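PDB 7JL4: tripartite motif-containing protein 65 from Homo sapiens, which acts as an E3 ubiquitin ligase in innate immunity, autophagy and microRNA regulation, seen here as its C-terminal PRY-SPRY (B30.2) domain. Local coordinates for residues G55-E58 / L59-Q63; Q122-N126 / G127-R131; W179-E182 / G183-L186. All blocks are in the same frame, centred on the assembly; numbering follows the deposited sequence. Where two conformers were deposited one is given.

Contact 1 of 3, residues G55-E58 / L59-Q63; sequences GSFE and LWQVQ
Phe-57 lays one face of its ring over Gln-61: CB of Gln-61 sits 3.9 Å from the ring centroid and 17° off the ring normal, which meets the geometry of a CH-pi contact. The methylene is offset toward the rim, and CG of Phe-57 is the ring carbon nearest to it, at 3.7 Å. With the ring carbon CG turned beside the backbone N (chi1 -82°), the ring lies back over the strand that follows, and its CE2 comes within 4.1 Å of the backbone N of Gln-63. Leu-59 adds a looser apolar touch, CD1 to CD1 of Phe-57 at 4.4 Å. Between the loop 55-58 and strand 61-63, an outermost strand of the six-stranded sheet in this B30.2/SPRY sandwich, the chain reverses through an inverse gamma turn centred on Trp-60. Its closing bond, from the backbone N of Gln-61 to the backbone O of Leu-59, is weak despite its 2.9 Å length. The Phe-57 ring also makes a cation-pi contact with Arg-95 and touches Val-177 on the adjoining strand 175-180, while Trp-60 meets the His-44 ring edge to face.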
loop_
_atom_site.group_PDB
_atom_site.type_symbol
_atom_site.label_atom_id
_atom_site.label_comp_id
_atom_site.label_asym_id
_atom_site.label_seq_id
_atom_site.Cartn_x
_atom_site.Cartn_y
_atom_site.Cartn_z
ATOM N N GLY A 55 13.861 -10.368 -9.837
ATOM C CA GLY A 55 12.605 -10.184 -9.150
ATOM C C GLY A 55 12.417 -8.825 -8.522
ATOM O O GLY A 55 11.315 -8.525 -8.039
ATOM N N SER A 56 13.448 -7.988 -8.500
ATOM C CA SER A 56 13.312 -6.683 -7.887
ATOM C C SER A 56 12.557 -5.762 -8.833
ATOM O O SER A 56 12.752 -5.806 -10.054
ATOM C CB SER A 56 14.680 -6.098 -7.540
ATOM O OG SER A 56 15.544 -6.115 -8.658
ATOM N N PHE A 57 11.674 -4.949 -8.262
ATOM C CA PHE A 57 10.958 -3.946 -9.044
ATOM C C PHE A 57 11.937 -2.935 -9.630
ATOM O O PHE A 57 12.790 -2.397 -8.914
ATOM C CB PHE A 57 9.933 -3.225 -8.166
ATOM C CG PHE A 57 8.625 -3.959 -7.990
ATOM C CD1 PHE A 57 7.661 -3.931 -8.987
ATOM C CD2 PHE A 57 8.336 -4.620 -6.804
ATOM C CE1 PHE A 57 6.447 -4.569 -8.839
ATOM C CE2 PHE A 57 7.122 -5.271 -6.633
ATOM C CZ PHE A 57 6.172 -5.255 -7.655
ATOM N N GLU A 58 11.839 -2.710 -10.949
ATOM C CA GLU A 58 12.493 -1.564 -11.577
ATOM C C GLU A 58 11.691 -0.288 -11.346
ATOM O O GLU A 58 12.259 0.807 -11.238
ATOM C CB GLU A 58 12.663 -1.819 -13.079
ATOM C CG GLU A 58 13.562 -3.009 -13.405
ATOM C CD GLU A 58 13.688 -3.275 -14.891
ATOM O OE1 GLU A 58 13.053 -2.554 -15.694
ATOM O OE2 GLU A 58 14.425 -4.214 -15.256
ATOM N N LEU A 59 10.371 -0.423 -11.295
ATOM C CA LEU A 59 9.504 0.600 -10.756
ATOM C C LEU A 59 9.928 0.932 -9.332
ATOM O O LEU A 59 10.668 0.193 -8.695
ATOM C CB LEU A 59 8.067 0.096 -10.769
ATOM C CG LEU A 59 7.704 -0.306 -12.210
ATOM C CD1 LEU A 59 6.462 -1.189 -12.224
ATOM C CD2 LEU A 59 7.514 0.899 -13.087
ATOM N N TRP A 60 9.445 2.057 -8.823
ATOM C CA TRP A 60 9.788 2.464 -7.458
ATOM C C TRP A 60 8.819 1.797 -6.480
ATOM O O TRP A 60 8.031 2.455 -5.798
ATOM C CB TRP A 60 9.753 3.985 -7.338
ATOM C CG TRP A 60 10.776 4.650 -8.189
ATOM C CD1 TRP A 60 11.912 4.086 -8.670
ATOM C CD2 TRP A 60 10.760 6.006 -8.664
ATOM N NE1 TRP A 60 12.615 5.005 -9.421
ATOM C CE2 TRP A 60 11.922 6.187 -9.441
ATOM C CE3 TRP A 60 9.873 7.081 -8.517
ATOM C CZ2 TRP A 60 12.235 7.408 -10.057
ATOM C CZ3 TRP A 60 10.177 8.289 -9.146
ATOM C CH2 TRP A 60 11.350 8.439 -9.898
ATOM N N GLN A 61 8.913 0.457 -6.398
ATOM C CA GLN A 61 7.903 -0.340 -5.703
ATOM C C GLN A 61 8.525 -1.454 -4.862
ATOM O O GLN A 61 9.686 -1.851 -5.032
ATOM C CB GLN A 61 6.879 -0.958 -6.685
ATOM C CG GLN A 61 6.020 0.116 -7.379
ATOM C CD GLN A 61 5.131 -0.407 -8.495
ATOM O OE1 GLN A 61 4.903 -1.617 -8.655
ATOM N NE2 GLN A 61 4.643 0.502 -9.291
ATOM N N VAL A 62 7.712 -1.952 -3.932
ATOM C CA VAL A 62 8.077 -3.093 -3.099
ATOM C C VAL A 62 6.767 -3.734 -2.675
ATOM O O VAL A 62 5.768 -3.036 -2.481
ATOM C CB VAL A 62 8.915 -2.648 -1.879
ATOM C CG1 VAL A 62 8.145 -1.601 -1.084
ATOM C CG2 VAL A 62 9.285 -3.871 -0.988
ATOM N N GLN A 63 6.761 -5.066 -2.542
ATOM C CA GLN A 63 5.568 -5.782 -2.103
ATOM C C GLN A 63 5.818 -6.433 -0.741
ATOM O O GLN A 63 6.938 -6.436 -0.218
ATOM C CB GLN A 63 5.142 -6.846 -3.123
ATOM C CG GLN A 63 6.115 -8.026 -3.210
ATOM C CD GLN A 63 5.737 -9.062 -4.268
ATOM O OE1 GLN A 63 4.807 -8.865 -5.048
ATOM N NE2 GLN A 63 6.451 -10.188 -4.275
#

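Contact 2 of 3, residues Q122-N126 / G127-R131; sequences QAWHN and GEAQR
The indole of Trp-124 carries the methyl of Ala-129 on one face: CB stands 3.4 Å from the centroid of the six-membered ring and only 6° off its normal, a CH-pi contact centred on the ring. At the indole edge lie, in one of its two conformers, OE1 of Gln-122 and, by the far end of the benzo ring, the carbonyl of Gly-127, whose O is 3.6 Å from CZ3 of Trp-124. The ring of His-125 has CB of Asn-126 over one face, offset toward the rim. These groups belong to a beta hairpin of strands 120-125 and 128-133, closed by a type I' turn from His-125 to Glu-128, with Asn-126 and Gly-127 both at positive phi. Trp-124 and Ala-129 form a non-hydrogen-bonded antiparallel pair, which puts both side chains on the same face of the sheet. With CG beside its own backbone N (chi1 -75°), the indole leans across to the partner strand and over the alanine methyl. The flanking pairs, Ala-123 with Gln-130 and His-125 with Glu-128, are hydrogen-bonded; Ala-123 N reaches Gln-130 O at 2.9 Å with an N-H...O angle of 166°. Arg-107 makes a cation-pi contact with Trp-124. On the other face, His-125 stacks on Trp-112 and its ND1 hydrogen-bonds to Ser-111 O, while Ala-123 packs on Tyr-164 and Phe-166. A water lies 2.6 Å from both His-125 O and Glu-128 OE1. In that same conformer of Gln-122, its OE1 accepts a 2.9 Å bond from NE1 of Trp-124, the donor standing above the amide's carbonyl plane. At the turn, Glu-128 N bonds to His-125 O at 3.1 Å, again from above the carbonyl plane.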
loop_
_atom_site.group_PDB
_atom_site.type_symbol
_atom_site.label_atom_id
_atom_site.label_comp_id
_atom_site.label_asym_id
_atom_site.label_seq_id
_atom_site.Cartn_x
_atom_site.Cartn_y
_atom_site.Cartn_z
ATOM N N GLN A 122 -5.729 9.741 -5.529
ATOM C CA GLN A 122 -6.076 9.075 -6.784
ATOM C C GLN A 122 -6.371 7.611 -6.495
ATOM O O GLN A 122 -5.477 6.884 -6.052
ATOM C CB GLN A 122 -4.936 9.126 -7.799
ATOM C CG GLN A 122 -4.578 10.465 -8.406
ATOM C CD GLN A 122 -3.285 10.323 -9.184
ATOM O OE1 GLN A 122 -2.385 9.590 -8.765
ATOM N NE2 GLN A 122 -3.188 11.000 -10.319
ATOM N N ALA A 123 -7.599 7.166 -6.795
ATOM C CA ALA A 123 -7.989 5.754 -6.642
ATOM C C ALA A 123 -7.863 5.089 -8.010
ATOM O O ALA A 123 -8.654 5.387 -8.916
ATOM C CB ALA A 123 -9.413 5.620 -6.099
ATOM N N TRP A 124 -6.871 4.195 -8.153
ATOM C CA TRP A 124 -6.436 3.617 -9.432
ATOM C C TRP A 124 -6.915 2.178 -9.604
ATOM O O TRP A 124 -6.690 1.337 -8.722
ATOM C CB TRP A 124 -4.902 3.593 -9.535
ATOM C CG TRP A 124 -4.266 4.918 -9.813
ATOM C CD1 TRP A 124 -3.661 5.752 -8.907
ATOM C CD2 TRP A 124 -4.125 5.540 -11.093
ATOM N NE1 TRP A 124 -3.174 6.884 -9.569
ATOM C CE2 TRP A 124 -3.445 6.769 -10.900
ATOM C CE3 TRP A 124 -4.524 5.192 -12.388
ATOM C CZ2 TRP A 124 -3.159 7.650 -11.962
ATOM C CZ3 TRP A 124 -4.242 6.052 -13.429
ATOM C CH2 TRP A 124 -3.572 7.277 -13.212
ATOM N N HIS A 125 -7.501 1.873 -10.766
ATOM C CA HIS A 125 -7.667 0.485 -11.207
ATOM C C HIS A 125 -7.812 0.481 -12.719
ATOM O O HIS A 125 -8.494 1.347 -13.278
ATOM C CB HIS A 125 -8.881 -0.207 -10.565
ATOM C CG HIS A 125 -9.145 -1.580 -11.126
ATOM N ND1 HIS A 125 -8.251 -2.627 -10.984
ATOM C CD2 HIS A 125 -10.192 -2.073 -11.838
ATOM C CE1 HIS A 125 -8.733 -3.702 -11.590
ATOM N NE2 HIS A 125 -9.905 -3.394 -12.123
ATOM N N ASN A 126 -7.157 -0.474 -13.380
ATOM C CA ASN A 126 -7.330 -0.673 -14.823
ATOM C C ASN A 126 -6.887 0.561 -15.626
ATOM O O ASN A 126 -7.416 0.829 -16.707
ATOM C CB ASN A 126 -8.782 -1.019 -15.150
ATOM C CG ASN A 126 -8.917 -1.863 -16.394
ATOM O OD1 ASN A 126 -7.979 -2.547 -16.794
ATOM N ND2 ASN A 126 -10.083 -1.802 -17.029
ATOM N N GLY A 127 -5.915 1.311 -15.121
ATOM C CA GLY A 127 -5.407 2.497 -15.846
ATOM C C GLY A 127 -6.262 3.741 -15.701
ATOM O O GLY A 127 -5.943 4.779 -16.314
ATOM N N GLU A 128 -7.308 3.685 -14.884
ATOM C CA GLU A 128 -8.200 4.803 -14.601
ATOM C C GLU A 128 -8.060 5.238 -13.150
ATOM O O GLU A 128 -8.136 4.402 -12.235
ATOM C CB GLU A 128 -9.656 4.396 -14.858
ATOM C CG GLU A 128 -10.689 5.504 -14.646
ATOM C CD GLU A 128 -12.102 4.962 -14.737
ATOM O OE1 GLU A 128 -12.327 3.801 -14.338
ATOM O OE2 GLU A 128 -12.982 5.661 -15.276
ATOM N N ALA A 129 -7.923 6.542 -12.931
ATOM C CA ALA A 129 -7.940 7.103 -11.584
ATOM C C ALA A 129 -9.186 7.935 -11.318
ATOM O O ALA A 129 -9.595 8.759 -12.158
ATOM C CB ALA A 129 -6.718 7.989 -11.335
ATOM N N GLN A 130 -9.770 7.760 -10.126
ATOM C CA GLN A 130 -10.719 8.742 -9.594
ATOM C C GLN A 130 -9.958 9.750 -8.742
ATOM O O GLN A 130 -9.200 9.362 -7.848
ATOM C CB GLN A 130 -11.828 8.082 -8.756
ATOM C CG GLN A 130 -12.511 6.925 -9.446
ATOM C CD GLN A 130 -13.264 7.385 -10.700
ATOM O OE1 GLN A 130 -13.775 8.508 -10.756
ATOM N NE2 GLN A 130 -13.352 6.508 -11.695
ATOM N N ARG A 131 -10.134 11.040 -9.031
ATOM C CA ARG A 131 -9.487 12.095 -8.248
ATOM C C ARG A 131 -10.377 12.463 -7.072
ATOM O O ARG A 131 -11.515 12.889 -7.271
ATOM C CB ARG A 131 -9.229 13.348 -9.090
HETATM O O HOH W 1 -11.064 1.855 -13.085
#

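Contact 3 of 3, residues W179-E182 / G183-L186; sequences WLLE and GRTL
Arg-184 starts with CB 3.5 Å from the backbone O of Leu-181, and its CD lies 3.8 Å from CB of the same leucine. The chain bends at chi2 (64°), which carries it alongside Leu-181, the two side chains pointing the same way. At the tip, CD2 of Leu-181 sits over the centre of one guanidinium face, 3.8 Å from CZ of Arg-184. NH1 of Arg-184 then bonds to the backbone O of Glu-182 at 3.1 Å, almost in line with the carbonyl (C=O...N 162°). This is a type II beta turn from Leu-181 to Arg-184, joining strand 175-180 of one sheet to strand 185-188 of the other sheet of the SPRY sandwich; Gly-183 takes its positive-phi position, where a CB would clash with Glu-182 O. Arg-184 N closes the turn on Leu-181 O. NE of Arg-184 is tied to His-82 O. A leucine in place of Arg-184 would probably leave the carbonyls of Glu-182 and His-82 without these side-chain donors. Among the buried side chains, CD1 of Leu-180 meets CD1 of Leu-186 at 3.7 Å, and Leu-180 CD2 lies 3.4 Å from the backbone O of Arg-184.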
loop_
_atom_site.group_PDB
_atom_site.type_symbol
_atom_site.label_atom_id
_atom_site.label_comp_id
_atom_site.label_asym_id
_atom_site.label_seq_id
_atom_site.Cartn_x
_atom_site.Cartn_y
_atom_site.Cartn_z
ATOM N N TRP A 179 4.199 2.025 -3.834
ATOM C CA TRP A 179 5.068 2.887 -4.624
ATOM C C TRP A 179 5.499 4.063 -3.756
ATOM O O TRP A 179 4.698 4.584 -2.967
ATOM C CB TRP A 179 4.340 3.411 -5.855
ATOM C CG TRP A 179 5.083 4.469 -6.635
ATOM C CD1 TRP A 179 5.994 4.265 -7.613
ATOM C CD2 TRP A 179 4.915 5.899 -6.524
ATOM N NE1 TRP A 179 6.419 5.497 -8.139
ATOM C CE2 TRP A 179 5.769 6.504 -7.470
ATOM C CE3 TRP A 179 4.124 6.719 -5.709
ATOM C CZ2 TRP A 179 5.856 7.895 -7.620
ATOM C CZ3 TRP A 179 4.210 8.099 -5.854
ATOM C CH2 TRP A 179 5.074 8.668 -6.804
ATOM N N LEU A 180 6.764 4.462 -3.884
ATOM C CA LEU A 180 7.344 5.519 -3.059
ATOM C C LEU A 180 8.188 6.449 -3.912
ATOM O O LEU A 180 9.156 6.009 -4.537
ATOM C CB LEU A 180 8.233 4.948 -1.952
ATOM C CG LEU A 180 7.692 4.139 -0.793
ATOM C CD1 LEU A 180 7.446 2.689 -1.227
ATOM C CD2 LEU A 180 8.720 4.238 0.332
ATOM N N LEU A 181 7.884 7.740 -3.856
ATOM C CA LEU A 181 8.786 8.746 -4.396
ATOM C C LEU A 181 10.099 8.743 -3.608
ATOM O O LEU A 181 10.170 8.242 -2.489
ATOM C CB LEU A 181 8.127 10.117 -4.325
ATOM C CG LEU A 181 8.741 11.137 -5.278
ATOM C CD1 LEU A 181 8.622 10.575 -6.669
ATOM C CD2 LEU A 181 8.033 12.462 -5.148
ATOM N N GLU A 182 11.158 9.295 -4.206
ATOM C CA GLU A 182 12.424 9.394 -3.481
ATOM C C GLU A 182 12.243 10.216 -2.209
ATOM O O GLU A 182 11.578 11.257 -2.218
ATOM C CB GLU A 182 13.506 10.041 -4.361
ATOM C CG GLU A 182 14.820 10.337 -3.646
ATOM C CD GLU A 182 15.804 11.121 -4.513
ATOM O OE1 GLU A 182 16.425 12.084 -4.009
ATOM O OE2 GLU A 182 15.952 10.772 -5.705
ATOM N N GLY A 183 12.858 9.753 -1.109
ATOM C CA GLY A 183 12.798 10.435 0.171
ATOM C C GLY A 183 11.676 9.976 1.095
ATOM O O GLY A 183 11.656 10.373 2.273
ATOM N N ARG A 184 10.745 9.167 0.606
ATOM C CA ARG A 184 9.592 8.789 1.405
ATOM C C ARG A 184 9.905 7.534 2.203
ATOM O O ARG A 184 10.678 6.680 1.763
ATOM C CB ARG A 184 8.359 8.552 0.528
ATOM C CG ARG A 184 7.549 9.818 0.251
ATOM C CD ARG A 184 8.364 10.835 -0.569
ATOM N NE ARG A 184 7.565 12.015 -0.896
ATOM C CZ ARG A 184 8.036 13.150 -1.407
ATOM N NH1 ARG A 184 9.334 13.321 -1.649
ATOM N NH2 ARG A 184 7.191 14.139 -1.652
ATOM N N THR A 185 9.296 7.439 3.383
ATOM C CA THR A 185 9.325 6.242 4.219
ATOM C C THR A 185 7.904 5.720 4.378
ATOM O O THR A 185 6.973 6.508 4.561
ATOM C CB THR A 185 9.931 6.547 5.598
ATOM O OG1 THR A 185 11.305 6.908 5.455
ATOM C CG2 THR A 185 9.844 5.340 6.543
ATOM N N LEU A 186 7.726 4.393 4.286
ATOM C CA LEU A 186 6.476 3.738 4.671
ATOM C C LEU A 186 6.756 2.757 5.802
ATOM O O LEU A 186 7.741 2.014 5.746
ATOM C CB LEU A 186 5.825 2.971 3.517
ATOM C CG LEU A 186 5.231 3.756 2.341
ATOM C CD1 LEU A 186 4.680 2.821 1.260
ATOM C CD2 LEU A 186 4.121 4.648 2.843
#

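How the contacts relate
Along the chain the contacts come in series, 1, 2 and then 3, all within the B30.2/SPRY domain. Each reaches the six-stranded antiparallel sheet: contact 1 includes outermost strand 61-63, contact 2 is the hairpin ending in the other outermost strand, 128-133, and contact 3 leaves neighbouring strand 175-180 for strand 185-188 of the seven-stranded sheet. Contacts 1 and 3 touch, their centres about 12 Å apart: Trp-60 O lies 3.0 Å from Leu-180 N, a probable hydrogen bond, and Trp-60 CZ3 packs on Leu-181 CD1 at 3.7 Å. Contact 2 stands apart, its centre about 20 Å from both others. Contacts 1 and 2 thus involve the two opposite edge strands of one sheet, while contact 3 carries the chain across to the other.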